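Side-chain contacts in CRISPR-associated protein, Cse2 family (Thermobifida fusca, PDB 4H79), which probably takes part in binding nucleic acid as CasB, the small, largely helical Cse2-family component of the CRISPR Cascade complex: residues A[44-49]-A[62-67]; A[67-72]-A[82-87]; A[112-117]-A[149-154]. All coordinates share one frame; numbering follows the deposited sequence.

Interaction 1. Residues A[44-49]-A[62-67]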
ATOM      1  N   ALA A  44      -2.553  13.611   7.530  1.00 16.47           N
ATOM      2  CA  ALA A  44      -1.332  14.310   8.019  1.00 18.81           C
ATOM      3  C   ALA A  44      -0.710  13.573   9.191  1.00 21.42           C
ATOM      4  O   ALA A  44       0.556  13.426   9.298  1.00 19.72           O
ATOM      5  CB  ALA A  44      -1.680  15.724   8.494  1.00 18.67           C
ATOM      6  N   ARG A  45      -1.552  13.131  10.129  1.00 21.40           N
ATOM      7  CA  ARG A  45      -0.986  12.360  11.303  1.00 22.72           C
ATOM      8  C   ARG A  45      -0.338  11.027  10.888  1.00 25.36           C
ATOM      9  O   ARG A  45       0.711  10.630  11.457  1.00 20.88           O
ATOM     10  CB  ARG A  45      -2.087  12.098  12.345  1.00 19.65           C
ATOM     11  CG  ARG A  45      -2.484  13.409  13.076  1.00 25.82           C
ATOM     12  CD  ARG A  45      -3.741  13.250  13.938  1.00 35.50           C
ATOM     13  NE  ARG A  45      -3.352  12.604  15.185  1.00 53.36           N
ATOM     14  CZ  ARG A  45      -4.195  11.973  16.009  1.00 64.78           C
ATOM     15  NH1 ARG A  45      -5.498  11.899  15.725  1.00 62.27           N
ATOM     16  NH2 ARG A  45      -3.725  11.404  17.116  1.00 84.63           N
ATOM     17  N   LEU A  46      -0.956  10.339   9.915  1.00 20.34           N
ATOM     18  CA  LEU A  46      -0.357   9.127   9.346  1.00 22.11           C
ATOM     19  C   LEU A  46       1.036   9.404   8.733  1.00 25.05           C
ATOM     20  O   LEU A  46       2.003   8.650   9.001  1.00 24.07           O
ATOM     21  CB  LEU A  46      -1.231   8.525   8.279  1.00 19.25           C
ATOM     22  CG  LEU A  46      -2.475   7.764   8.854  1.00 24.74           C
ATOM     23  CD1 LEU A  46      -3.494   7.556   7.763  1.00 21.37           C
ATOM     24  CD2 LEU A  46      -2.086   6.466   9.547  1.00 28.52           C
ATOM     25  N   ARG A  47       1.159  10.487   7.933  1.00 19.68           N
ATOM     26  CA  ARG A  47       2.488  10.845   7.473  1.00 21.15           C
ATOM     27  C   ARG A  47       3.485  11.159   8.583  1.00 24.31           C
ATOM     28  O   ARG A  47       4.651  10.793   8.511  1.00 24.05           O
ATOM     29  CB  ARG A  47       2.399  12.054   6.498  1.00 19.57           C
ATOM     30  CG  ARG A  47       1.709  11.626   5.151  1.00 17.85           C
ATOM     31  CD  ARG A  47       1.813  12.865   4.155  1.00 18.71           C
ATOM     32  NE  ARG A  47       1.194  14.123   4.698  1.00 21.86           N
ATOM     33  CZ  ARG A  47      -0.101  14.460   4.522  1.00 18.18           C
ATOM     34  NH1 ARG A  47      -0.914  13.622   3.869  1.00 16.68           N
ATOM     35  NH2 ARG A  47      -0.558  15.619   4.973  1.00 16.86           N
ATOM     36  N   ARG A  48       3.055  11.877   9.611  1.00 21.40           N
ATOM     37  CA  ARG A  48       3.967  12.292  10.669  1.00 28.36           C
ATOM     38  C   ARG A  48       4.377  11.047  11.466  1.00 26.97           C
ATOM     39  O   ARG A  48       5.487  10.991  12.042  1.00 29.24           O
ATOM     40  CB  ARG A  48       3.276  13.347  11.577  1.00 30.37           C
ATOM     41  CG  ARG A  48       4.117  13.826  12.761  1.00 27.75           C
ATOM     42  CD  ARG A  48       3.704  15.239  13.213  1.00 29.80           C
ATOM     43  NE  ARG A  48       2.322  15.313  13.728  1.00 22.96           N
ATOM     44  CZ  ARG A  48       1.959  14.918  14.935  1.00 28.08           C
ATOM     45  NH1 ARG A  48       0.689  15.062  15.312  1.00 29.36           N
ATOM     46  NH2 ARG A  48       2.877  14.379  15.774  1.00 31.53           N
ATOM     47  N   GLY A  49       3.478  10.056  11.532  1.00 29.46           N
ATOM     48  CA  GLY A  49       3.774   8.745  12.186  1.00 32.20           C
ATOM     49  C   GLY A  49       4.679   7.780  11.431  1.00 39.70           C
ATOM     50  O   GLY A  49       5.139   6.779  12.021  1.00 47.93           O
ATOM     51  N   GLY A  62      -6.606   3.769  16.485  1.00 54.49           N
ATOM     52  CA  GLY A  62      -8.046   4.042  16.302  1.00 51.18           C
ATOM     53  C   GLY A  62      -8.417   4.716  14.992  1.00 56.87           C
ATOM     54  O   GLY A  62      -9.564   4.583  14.544  1.00 73.19           O
ATOM     55  N   LEU A  63      -7.452   5.430  14.386  1.00 59.57           N
ATOM     56  CA  LEU A  63      -7.633   6.074  13.069  1.00 72.60           C
ATOM     57  C   LEU A  63      -7.533   5.053  11.952  1.00 72.89           C
ATOM     58  O   LEU A  63      -8.272   5.103  10.974  1.00 82.15           O
ATOM     59  CB  LEU A  63      -6.548   7.133  12.781  1.00 62.04           C
ATOM     60  CG  LEU A  63      -6.277   8.357  13.652  1.00 79.49           C
ATOM     61  CD1 LEU A  63      -4.948   9.002  13.258  1.00 64.11           C
ATOM     62  CD2 LEU A  63      -7.435   9.331  13.491  1.00 84.12           C
ATOM     63  N   ILE A  64      -6.571   4.152  12.084  1.00 54.03           N
ATOM     64  CA  ILE A  64      -6.346   3.174  11.058  1.00 50.94           C
ATOM     65  C   ILE A  64      -7.406   2.077  11.194  1.00 56.39           C
ATOM     66  O   ILE A  64      -8.146   1.820  10.231  1.00 53.53           O
ATOM     67  CB  ILE A  64      -4.922   2.598  11.174  1.00 54.54           C
ATOM     68  CG1 ILE A  64      -3.890   3.704  11.074  1.00 50.29           C
ATOM     69  CG2 ILE A  64      -4.637   1.570  10.085  1.00 65.81           C
ATOM     70  CD1 ILE A  64      -2.505   3.225  11.431  1.00 44.67           C
ATOM     71  N   LEU A  65      -7.500   1.474  12.393  1.00 40.74           N
ATOM     72  CA  LEU A  65      -8.159   0.159  12.601  1.00 41.49           C
ATOM     73  C   LEU A  65      -9.343   0.252  13.562  1.00 42.52           C
ATOM     74  O   LEU A  65      -9.190   0.665  14.685  1.00 54.41           O
ATOM     75  CB  LEU A  65      -7.164  -0.875  13.150  1.00 38.86           C
ATOM     76  CG  LEU A  65      -5.963  -1.286  12.301  1.00 45.64           C
ATOM     77  CD1 LEU A  65      -5.147  -2.316  13.060  1.00 49.26           C
ATOM     78  CD2 LEU A  65      -6.481  -1.888  11.009  1.00 47.46           C
ATOM     79  N   ASP A  66     -10.522  -0.107  13.099  1.00 32.22           N
ATOM     80  CA  ASP A  66     -11.715  -0.117  13.975  1.00 35.21           C
ATOM     81  C   ASP A  66     -12.292  -1.525  13.997  1.00 33.88           C
ATOM     82  O   ASP A  66     -11.731  -2.454  13.380  1.00 29.60           O
ATOM     83  CB  ASP A  66     -12.769   0.920  13.533  1.00 33.87           C
ATOM     84  CG  ASP A  66     -13.262   0.684  12.098  1.00 38.85           C
ATOM     85  OD1 ASP A  66     -13.071   1.573  11.261  1.00 38.64           O
ATOM     86  OD2 ASP A  66     -13.815  -0.381  11.776  1.00 35.55           O
ATOM     87  N   ASP A  67     -13.434  -1.671  14.664  1.00 32.35           N
ATOM     88  CA  ASP A  67     -13.963  -3.035  14.979  1.00 30.48           C
ATOM     89  C   ASP A  67     -14.277  -3.807  13.694  1.00 31.02           C
ATOM     90  O   ASP A  67     -14.290  -5.050  13.709  1.00 33.87           O
ATOM     91  CB  ASP A  67     -15.202  -2.944  15.894  1.00 32.13           C
ATOM     92  CG  ASP A  67     -16.192  -1.880  15.429  1.00 34.07           C
ATOM     93  OD1 ASP A  67     -15.825  -0.689  15.244  1.00 40.78           O
ATOM     94  OD2 ASP A  67     -17.354  -2.241  15.250  1.00 35.22           O
TER
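Leu46 and Arg45, adjacent on helix 37-49, reach across to Ile64 and Leu63 on the short helix 61-64, joining two elements of the all-helical Cse2 fold. The contact consists of an apolar pair and a pair with a charged group, and no hydrogen bond crosses it. In the apolar pair the side chains of Leu46 and Ile64 approach at a slant. The backbones stay well apart, with the CA atoms of Leu46 and Ile64 8.6 Å from one another, and the branch ends bridge the gap. Leu46 uses a single methyl, CD2, which lies 3.8 Å from CD1 of Ile64 and closer still to CG1. Helix 80-99 adds to the packing, with Ala96 touching Leu46 and His89 touching Ile64. Arg45, the one exposed residue of the four, runs at about a right angle to the buried Leu63. Its chain bends at CG-CD (chi3 80°), and the guanidinium presents a face to the leucine: CD1 of Leu63 stands 3.8 Å above the plane, displaced toward the rim of the group. NH1 of Arg45 is also 3.9 Å from CD2 of Leu63, so both methyls meet the same nitrogen. Leu63 is poorly ordered, so its methyl distances deserve caution. Its backbone O accepts a hydrogen bond from Arg24 NH2. The closest approach across the contact is between Leu46 CD2 and Ile64 CG1, at 3.6 Å.

Interaction 2. Residues A[67-72]-A[82-87]; sequences DRFYAD and EVAENS
The short helix 67-71 lies against the early turns of helix 80-99, where Tyr70 and Phe69 both turn to Glu85 and Phe69 also meets Ala84. Tyr70 OH donates a hydrogen bond to Glu85 OE2; at 2.5 Å it is unusually short, and the exact length should be read with caution. The oxygen sits at the edge of the tyrosine ring, in its plane, while the carboxylate stands almost perpendicular to that ring, the planes being 87° apart. Glu85 gets there with CG beside its backbone N (chi1 -72°) and an extended chain beyond, crossing both aromatic side chains at about a right angle. Its CG packs 3.9 Å from CE2 of Phe69. Within the helical Cse2 fold this joins a short, weakly bonded helix to the long helix 80-99, roughly antiparallel at 142°; the axes stay 12.2 Å apart, a gap bridged by side chains. Phe69 spans it with CZ, 4.0 Å from CB of Ala84, and helix 16-33 backs the ring with Trp16 and Phe20. Phe69 also packs on its neighbour: its CD2 lies 3.7 Å above the centre of the Tyr70 ring. With an alanine at Glu85, the Tyr70 hydroxyl would probably be left without this acceptor and CE2 of Phe69 without the Glu85 methylene against it. On helix 80-99, Val83 O receives both the backbone N of Ser87 and its OG, the latter at 2.8 Å and from above the carbonyl plane.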
ATOM      1  N   ASP A  67     -13.434  -1.671  14.664  1.00 32.35           N
ATOM      2  CA  ASP A  67     -13.963  -3.035  14.979  1.00 30.48           C
ATOM      3  C   ASP A  67     -14.277  -3.807  13.694  1.00 31.02           C
ATOM      4  O   ASP A  67     -14.290  -5.050  13.709  1.00 33.87           O
ATOM      5  CB  ASP A  67     -15.202  -2.944  15.894  1.00 32.13           C
ATOM      6  CG  ASP A  67     -16.192  -1.880  15.429  1.00 34.07           C
ATOM      7  OD1 ASP A  67     -15.825  -0.689  15.244  1.00 40.78           O
ATOM      8  OD2 ASP A  67     -17.354  -2.241  15.250  1.00 35.22           O
ATOM      9  N   ARG A  68     -14.492  -3.095  12.577  1.00 27.73           N
ATOM     10  CA  ARG A  68     -14.817  -3.790  11.312  1.00 32.26           C
ATOM     11  C   ARG A  68     -13.658  -4.668  10.868  1.00 32.40           C
ATOM     12  O   ARG A  68     -13.878  -5.720  10.273  1.00 41.83           O
ATOM     13  CB  ARG A  68     -15.191  -2.790  10.198  1.00 35.27           C
ATOM     14  CG  ARG A  68     -16.525  -2.062  10.475  1.00 44.43           C
ATOM     15  CD  ARG A  68     -16.767  -0.997   9.411  1.00 39.79           C
ATOM     16  NE  ARG A  68     -15.675  -0.014   9.451  1.00 41.02           N
ATOM     17  CZ  ARG A  68     -15.449   0.930   8.534  1.00 37.65           C
ATOM     18  NH1 ARG A  68     -16.236   1.042   7.476  1.00 36.18           N
ATOM     19  NH2 ARG A  68     -14.434   1.778   8.667  1.00 36.80           N
ATOM     20  N   PHE A  69     -12.431  -4.242  11.170  1.00 34.10           N
ATOM     21  CA  PHE A  69     -11.205  -5.004  10.840  1.00 37.55           C
ATOM     22  C   PHE A  69     -11.133  -6.339  11.586  1.00 35.48           C
ATOM     23  O   PHE A  69     -10.758  -7.386  10.991  1.00 32.92           O
ATOM     24  CB  PHE A  69      -9.957  -4.131  11.130  1.00 35.29           C
ATOM     25  CG  PHE A  69      -8.639  -4.836  10.924  1.00 36.24           C
ATOM     26  CD1 PHE A  69      -8.071  -4.999   9.642  1.00 43.32           C
ATOM     27  CD2 PHE A  69      -7.935  -5.290  12.003  1.00 31.29           C
ATOM     28  CE1 PHE A  69      -6.838  -5.637   9.489  1.00 38.96           C
ATOM     29  CE2 PHE A  69      -6.703  -5.924  11.859  1.00 38.66           C
ATOM     30  CZ  PHE A  69      -6.153  -6.107  10.603  1.00 37.61           C
ATOM     31  N   TYR A  70     -11.499  -6.312  12.886  1.00 32.97           N
ATOM     32  CA  TYR A  70     -11.407  -7.509  13.762  1.00 34.93           C
ATOM     33  C   TYR A  70     -12.608  -8.426  13.598  1.00 40.31           C
ATOM     34  O   TYR A  70     -12.500  -9.633  13.814  1.00 38.46           O
ATOM     35  CB  TYR A  70     -11.237  -7.117  15.254  1.00 32.03           C
ATOM     36  CG  TYR A  70      -9.990  -6.256  15.442  1.00 33.23           C
ATOM     37  CD1 TYR A  70      -8.731  -6.861  15.517  1.00 36.48           C
ATOM     38  CD2 TYR A  70     -10.060  -4.844  15.488  1.00 33.99           C
ATOM     39  CE1 TYR A  70      -7.596  -6.103  15.675  1.00 32.14           C
ATOM     40  CE2 TYR A  70      -8.899  -4.084  15.644  1.00 36.24           C
ATOM     41  CZ  TYR A  70      -7.673  -4.751  15.720  1.00 40.55           C
ATOM     42  OH  TYR A  70      -6.482  -4.095  15.871  1.00 42.69           O
ATOM     43  N   ALA A  71     -13.756  -7.846  13.230  1.00 35.98           N
ATOM     44  CA  ALA A  71     -15.048  -8.573  13.336  1.00 48.19           C
ATOM     45  C   ALA A  71     -15.184  -9.731  12.336  1.00 43.99           C
ATOM     46  O   ALA A  71     -15.895 -10.684  12.601  1.00 49.39           O
ATOM     47  CB  ALA A  71     -16.219  -7.615  13.177  1.00 39.68           C
ATOM     48  N   ASP A  72     -14.548  -9.599  11.170  1.00 44.32           N
ATOM     49  CA  ASP A  72     -14.625 -10.637  10.161  1.00 55.41           C
ATOM     50  C   ASP A  72     -13.361 -11.521  10.103  1.00 52.30           C
ATOM     51  O   ASP A  72     -13.294 -12.419   9.286  1.00 57.31           O
ATOM     52  CB  ASP A  72     -14.948 -10.020   8.778  1.00 52.99           C
ATOM     53  CG  ASP A  72     -16.432 -10.069   8.437  1.00 68.21           C
ATOM     54  OD1 ASP A  72     -17.253 -10.592   9.227  1.00 67.43           O
ATOM     55  OD2 ASP A  72     -16.781  -9.573   7.348  1.00 91.40           O
ATOM     56  N   GLU A  82      -0.772  -9.542  14.475  1.00 37.06           N
ATOM     57  CA  GLU A  82       0.169  -8.412  14.560  1.00 41.75           C
ATOM     58  C   GLU A  82       0.682  -8.024  13.186  1.00 39.78           C
ATOM     59  O   GLU A  82       0.940  -6.832  12.942  1.00 39.85           O
ATOM     60  CB  GLU A  82       1.388  -8.814  15.382  1.00 55.94           C
ATOM     61  CG  GLU A  82       1.976  -7.784  16.336  1.00 73.28           C
ATOM     62  CD  GLU A  82       2.634  -8.448  17.553  1.00 87.71           C
ATOM     63  OE1 GLU A  82       2.555  -9.698  17.690  1.00 79.95           O
ATOM     64  OE2 GLU A  82       3.222  -7.722  18.386  1.00106.08           O
ATOM     65  N   VAL A  83       0.918  -9.036  12.335  1.00 38.26           N
ATOM     66  CA  VAL A  83       1.422  -8.806  10.984  1.00 30.47           C
ATOM     67  C   VAL A  83       0.301  -8.147  10.155  1.00 32.30           C
ATOM     68  O   VAL A  83       0.555  -7.200   9.434  1.00 35.61           O
ATOM     69  CB  VAL A  83       1.969 -10.082  10.319  1.00 37.93           C
ATOM     70  CG1 VAL A  83       2.297  -9.817   8.863  1.00 31.33           C
ATOM     71  CG2 VAL A  83       3.227 -10.575  11.060  1.00 40.25           C
ATOM     72  N   ALA A  84      -0.934  -8.643  10.273  1.00 30.12           N
ATOM     73  CA  ALA A  84      -2.082  -8.051   9.569  1.00 30.96           C
ATOM     74  C   ALA A  84      -2.314  -6.610   9.978  1.00 29.84           C
ATOM     75  O   ALA A  84      -2.571  -5.753   9.118  1.00 28.48           O
ATOM     76  CB  ALA A  84      -3.329  -8.868   9.836  1.00 29.42           C
ATOM     77  N   GLU A  85      -2.228  -6.333  11.289  1.00 29.93           N
ATOM     78  CA  GLU A  85      -2.356  -4.942  11.785  1.00 31.76           C
ATOM     79  C   GLU A  85      -1.229  -4.058  11.238  1.00 32.12           C
ATOM     80  O   GLU A  85      -1.450  -2.918  10.766  1.00 31.20           O
ATOM     81  CB  GLU A  85      -2.303  -4.915  13.300  1.00 31.02           C
ATOM     82  CG  GLU A  85      -3.527  -5.458  13.988  1.00 33.90           C
ATOM     83  CD  GLU A  85      -3.385  -5.444  15.505  1.00 47.66           C
ATOM     84  OE1 GLU A  85      -2.259  -5.433  16.061  1.00 42.77           O
ATOM     85  OE2 GLU A  85      -4.418  -5.462  16.185  1.00 48.01           O
ATOM     86  N   ASN A  86      -0.006  -4.582  11.296  1.00 31.82           N
ATOM     87  CA  ASN A  86       1.122  -3.873  10.704  1.00 31.63           C
ATOM     88  C   ASN A  86       1.008  -3.632   9.172  1.00 29.17           C
ATOM     89  O   ASN A  86       1.339  -2.538   8.647  1.00 29.13           O
ATOM     90  CB  ASN A  86       2.433  -4.575  11.073  1.00 35.67           C
ATOM     91  CG  ASN A  86       3.642  -3.699  10.795  1.00 51.46           C
ATOM     92  OD1 ASN A  86       3.609  -2.446  10.942  1.00 53.74           O
ATOM     93  ND2 ASN A  86       4.714  -4.337  10.356  1.00 52.48           N
ATOM     94  N   SER A  87       0.511  -4.630   8.458  1.00 29.31           N
ATOM     95  CA  SER A  87       0.266  -4.492   7.021  1.00 29.76           C
ATOM     96  C   SER A  87      -0.741  -3.406   6.716  1.00 29.63           C
ATOM     97  O   SER A  87      -0.514  -2.627   5.781  1.00 26.34           O
ATOM     98  CB  SER A  87      -0.180  -5.819   6.413  1.00 31.89           C
ATOM     99  OG  SER A  87       0.820  -6.815   6.635  1.00 30.48           O
TER

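Interaction 3. Residues A[112-117]-A[149-154]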
ATOM      1  N   TRP A 112      -5.236  -1.483  -9.785  1.00 31.99           N
ATOM      2  CA  TRP A 112      -3.849  -1.028 -10.065  1.00 25.75           C
ATOM      3  C   TRP A 112      -2.792  -1.785  -9.239  1.00 24.39           C
ATOM      4  O   TRP A 112      -2.522  -1.445  -8.037  1.00 23.98           O
ATOM      5  CB  TRP A 112      -3.724   0.473  -9.798  1.00 24.43           C
ATOM      6  CG  TRP A 112      -4.307   1.281 -10.897  1.00 27.82           C
ATOM      7  CD1 TRP A 112      -5.649   1.628 -11.113  1.00 27.24           C
ATOM      8  CD2 TRP A 112      -3.568   1.805 -12.059  1.00 30.16           C
ATOM      9  NE1 TRP A 112      -5.760   2.367 -12.289  1.00 29.59           N
ATOM     10  CE2 TRP A 112      -4.549   2.513 -12.893  1.00 30.31           C
ATOM     11  CE3 TRP A 112      -2.213   1.785 -12.456  1.00 26.98           C
ATOM     12  CZ2 TRP A 112      -4.173   3.172 -14.089  1.00 29.00           C
ATOM     13  CZ3 TRP A 112      -1.856   2.412 -13.658  1.00 30.35           C
ATOM     14  CH2 TRP A 112      -2.813   3.116 -14.449  1.00 25.43           C
ATOM     15  N   GLY A 113      -2.180  -2.787  -9.846  1.00 23.14           N
ATOM     16  CA  GLY A 113      -1.109  -3.573  -9.172  1.00 23.75           C
ATOM     17  C   GLY A 113       0.174  -2.726  -9.110  1.00 26.47           C
ATOM     18  O   GLY A 113       0.365  -1.807  -9.945  1.00 23.54           O
ATOM     19  N   LEU A 114       1.038  -3.023  -8.124  1.00 22.08           N
ATOM     20  CA  LEU A 114       2.269  -2.264  -7.965  1.00 21.76           C
ATOM     21  C   LEU A 114       3.231  -2.349  -9.201  1.00 22.14           C
ATOM     22  O   LEU A 114       3.836  -1.344  -9.593  1.00 18.77           O
ATOM     23  CB  LEU A 114       3.037  -2.664  -6.732  1.00 20.24           C
ATOM     24  CG  LEU A 114       4.314  -1.873  -6.422  1.00 22.15           C
ATOM     25  CD1 LEU A 114       3.938  -0.483  -5.995  1.00 22.87           C
ATOM     26  CD2 LEU A 114       5.039  -2.563  -5.241  1.00 24.17           C
ATOM     27  N   GLY A 115       3.352  -3.534  -9.785  1.00 19.86           N
ATOM     28  CA  GLY A 115       4.236  -3.734 -10.972  1.00 23.26           C
ATOM     29  C   GLY A 115       3.725  -2.893 -12.161  1.00 24.94           C
ATOM     30  O   GLY A 115       4.517  -2.173 -12.827  1.00 22.43           O
ATOM     31  N   GLU A 116       2.405  -2.938 -12.410  1.00 23.64           N
ATOM     32  CA  GLU A 116       1.794  -2.132 -13.494  1.00 23.55           C
ATOM     33  C   GLU A 116       2.019  -0.638 -13.245  1.00 19.90           C
ATOM     34  O   GLU A 116       2.321   0.107 -14.186  1.00 24.24           O
ATOM     35  CB  GLU A 116       0.290  -2.351 -13.601  1.00 26.09           C
ATOM     36  CG  GLU A 116      -0.066  -3.766 -14.068  1.00 30.53           C
ATOM     37  CD  GLU A 116      -0.219  -4.796 -12.888  1.00 39.31           C
ATOM     38  OE1 GLU A 116       0.413  -4.701 -11.770  1.00 35.00           O
ATOM     39  OE2 GLU A 116      -0.990  -5.740 -13.099  1.00 47.72           O
ATOM     40  N   ALA A 117       1.820  -0.192 -12.004  1.00 19.93           N
ATOM     41  CA  ALA A 117       1.995   1.247 -11.672  1.00 23.71           C
ATOM     42  C   ALA A 117       3.417   1.662 -11.886  1.00 21.83           C
ATOM     43  O   ALA A 117       3.712   2.738 -12.495  1.00 18.99           O
ATOM     44  CB  ALA A 117       1.562   1.518 -10.207  1.00 19.67           C
ATOM     45  N   GLN A 149      10.010   1.050   4.097  1.00 26.06           N
ATOM     46  CA  GLN A 149      10.919   2.168   3.661  1.00 28.66           C
ATOM     47  C   GLN A 149      11.110   2.095   2.136  1.00 28.43           C
ATOM     48  O   GLN A 149      11.105   3.125   1.460  1.00 25.06           O
ATOM     49  CB  GLN A 149      12.313   2.126   4.320  1.00 33.09           C
ATOM     50  CG  GLN A 149      12.268   2.500   5.807  1.00 51.70           C
ATOM     51  CD  GLN A 149      13.491   2.097   6.646  1.00 60.16           C
ATOM     52  OE1 GLN A 149      14.236   1.190   6.294  1.00 72.93           O
ATOM     53  NE2 GLN A 149      13.669   2.758   7.783  1.00 76.22           N
ATOM     54  N   ARG A 150      11.291   0.862   1.612  1.00 24.85           N
ATOM     55  CA  ARG A 150      11.511   0.674   0.154  1.00 25.15           C
ATOM     56  C   ARG A 150      10.241   1.015  -0.593  1.00 23.44           C
ATOM     57  O   ARG A 150      10.298   1.653  -1.646  1.00 22.07           O
ATOM     58  CB  ARG A 150      12.059  -0.704  -0.208  1.00 23.45           C
ATOM     59  CG  ARG A 150      13.512  -0.844   0.282  1.00 30.73           C
ATOM     60  CD  ARG A 150      13.907  -2.312   0.257  1.00 32.15           C
ATOM     61  NE  ARG A 150      15.226  -2.490   0.867  1.00 44.43           N
ATOM     62  CZ  ARG A 150      15.952  -3.589   0.746  1.00 43.14           C
ATOM     63  NH1 ARG A 150      15.490  -4.616   0.020  1.00 36.53           N
ATOM     64  NH2 ARG A 150      17.132  -3.666   1.353  1.00 54.37           N
ATOM     65  N   LEU A 151       9.094   0.594  -0.080  1.00 23.35           N
ATOM     66  CA  LEU A 151       7.833   0.947  -0.756  1.00 25.63           C
ATOM     67  C   LEU A 151       7.597   2.476  -0.754  1.00 22.70           C
ATOM     68  O   LEU A 151       7.031   3.050  -1.671  1.00 22.45           O
ATOM     69  CB  LEU A 151       6.643   0.253  -0.069  1.00 21.14           C
ATOM     70  CG  LEU A 151       6.514  -1.239  -0.496  1.00 23.13           C
ATOM     71  CD1 LEU A 151       5.557  -2.021   0.426  1.00 26.95           C
ATOM     72  CD2 LEU A 151       6.193  -1.411  -2.010  1.00 21.99           C
ATOM     73  N   ARG A 152       7.937   3.122   0.337  1.00 19.73           N
ATOM     74  CA  ARG A 152       7.744   4.585   0.433  1.00 25.56           C
ATOM     75  C   ARG A 152       8.478   5.318  -0.733  1.00 20.82           C
ATOM     76  O   ARG A 152       7.956   6.277  -1.338  1.00 22.79           O
ATOM     77  CB  ARG A 152       8.224   5.069   1.825  1.00 24.63           C
ATOM     78  CG  ARG A 152       8.120   6.545   2.002  1.00 29.53           C
ATOM     79  CD  ARG A 152       8.752   7.079   3.324  1.00 40.78           C
ATOM     80  NE  ARG A 152       8.218   8.447   3.525  1.00 60.24           N
ATOM     81  CZ  ARG A 152       8.382   9.508   2.714  1.00 63.98           C
ATOM     82  NH1 ARG A 152       7.802  10.697   3.012  1.00 58.83           N
ATOM     83  NH2 ARG A 152       9.125   9.411   1.613  1.00 90.30           N
ATOM     84  N   GLU A 153       9.687   4.878  -1.040  1.00 23.14           N
ATOM     85  CA  GLU A 153      10.464   5.510  -2.140  1.00 25.62           C
ATOM     86  C   GLU A 153       9.715   5.358  -3.467  1.00 26.71           C
ATOM     87  O   GLU A 153       9.681   6.269  -4.279  1.00 26.25           O
ATOM     88  CB  GLU A 153      11.883   4.902  -2.284  1.00 27.36           C
ATOM     89  CG  GLU A 153      12.749   5.082  -1.025  1.00 37.03           C
ATOM     90  CD  GLU A 153      14.088   4.303  -1.084  1.00 64.24           C
ATOM     91  OE1 GLU A 153      14.342   3.548  -2.081  1.00 69.24           O
ATOM     92  OE2 GLU A 153      14.917   4.430  -0.137  1.00 67.42           O
ATOM     93  N   ILE A 154       9.120   4.183  -3.683  1.00 22.91           N
ATOM     94  CA  ILE A 154       8.381   3.897  -4.926  1.00 21.76           C
ATOM     95  C   ILE A 154       7.103   4.739  -4.968  1.00 21.11           C
ATOM     96  O   ILE A 154       6.784   5.348  -5.982  1.00 20.22           O
ATOM     97  CB  ILE A 154       7.989   2.404  -5.019  1.00 22.05           C
ATOM     98  CG1 ILE A 154       9.270   1.471  -5.137  1.00 25.23           C
ATOM     99  CG2 ILE A 154       7.039   2.214  -6.176  1.00 21.38           C
ATOM    100  CD1 ILE A 154      10.055   1.716  -6.417  1.00 26.46           C
TER
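A backbone bond of 3.0 Å from Ala117 N to Gly113 O closes the first turn of helix 114-119, the turn that presents Leu114 to Leu151 and Ile154 of helix 144-160. Gly113 holds the N-cap position, and a CB there would run into OE1 of Glu116 as that side chain is placed. Nothing polar passes between the two segments; they meet through branched aliphatic groups. Leu114 has CG anti to its backbone nitrogen (chi1 -177°), and its two methyls are divided between two partners. CD2 of Leu114 meets CD2 of Leu151 at 3.6 Å, methyl against methyl. CD1 of Leu114 turns instead to CG2 of Ile154, a looser approach of 4.1 Å. In both pairs the side chains lie at a slant to one another. Leu151 and Ile154 are three residues apart, so one helical face supplies both surfaces that receive the leucine. The CA atoms of Leu114 and Ile154 are 9.2 Å apart, a separation bridged by side chains alone. All three residues are buried, as expected of a hydrophobic join inside a helical bundle. Other parts of the chain close round it: Phe135 of helix 129-138 and Leu165 of a loop touch Leu114, Val138 at the end of helix 129-138 packs on both Leu151 and Ile154, and Leu94 of helix 80-99 lies against Leu151.

In the fold
In these three contacts the chemistry tracks position. Interaction 3, whose centre is about 8 Å from that of the chain, is wholly buried and purely aliphatic. The centres of interactions 1 and 2 lie farther out, about 14 and 15 Å from the same point. Interaction 1 is still mostly buried, with one exposed arginine at its margin laying its guanidinium against a leucine; interaction 2 is partly buried and bonds a phenol to a carboxylate beside its apolar packing. These two touch directly, with Leu65 packing on Tyr70 and Glu85. Helix 80-99 unites the set, forming one side of interaction 2 and packing on residues of the other two, although interaction 3 touches neither neighbour.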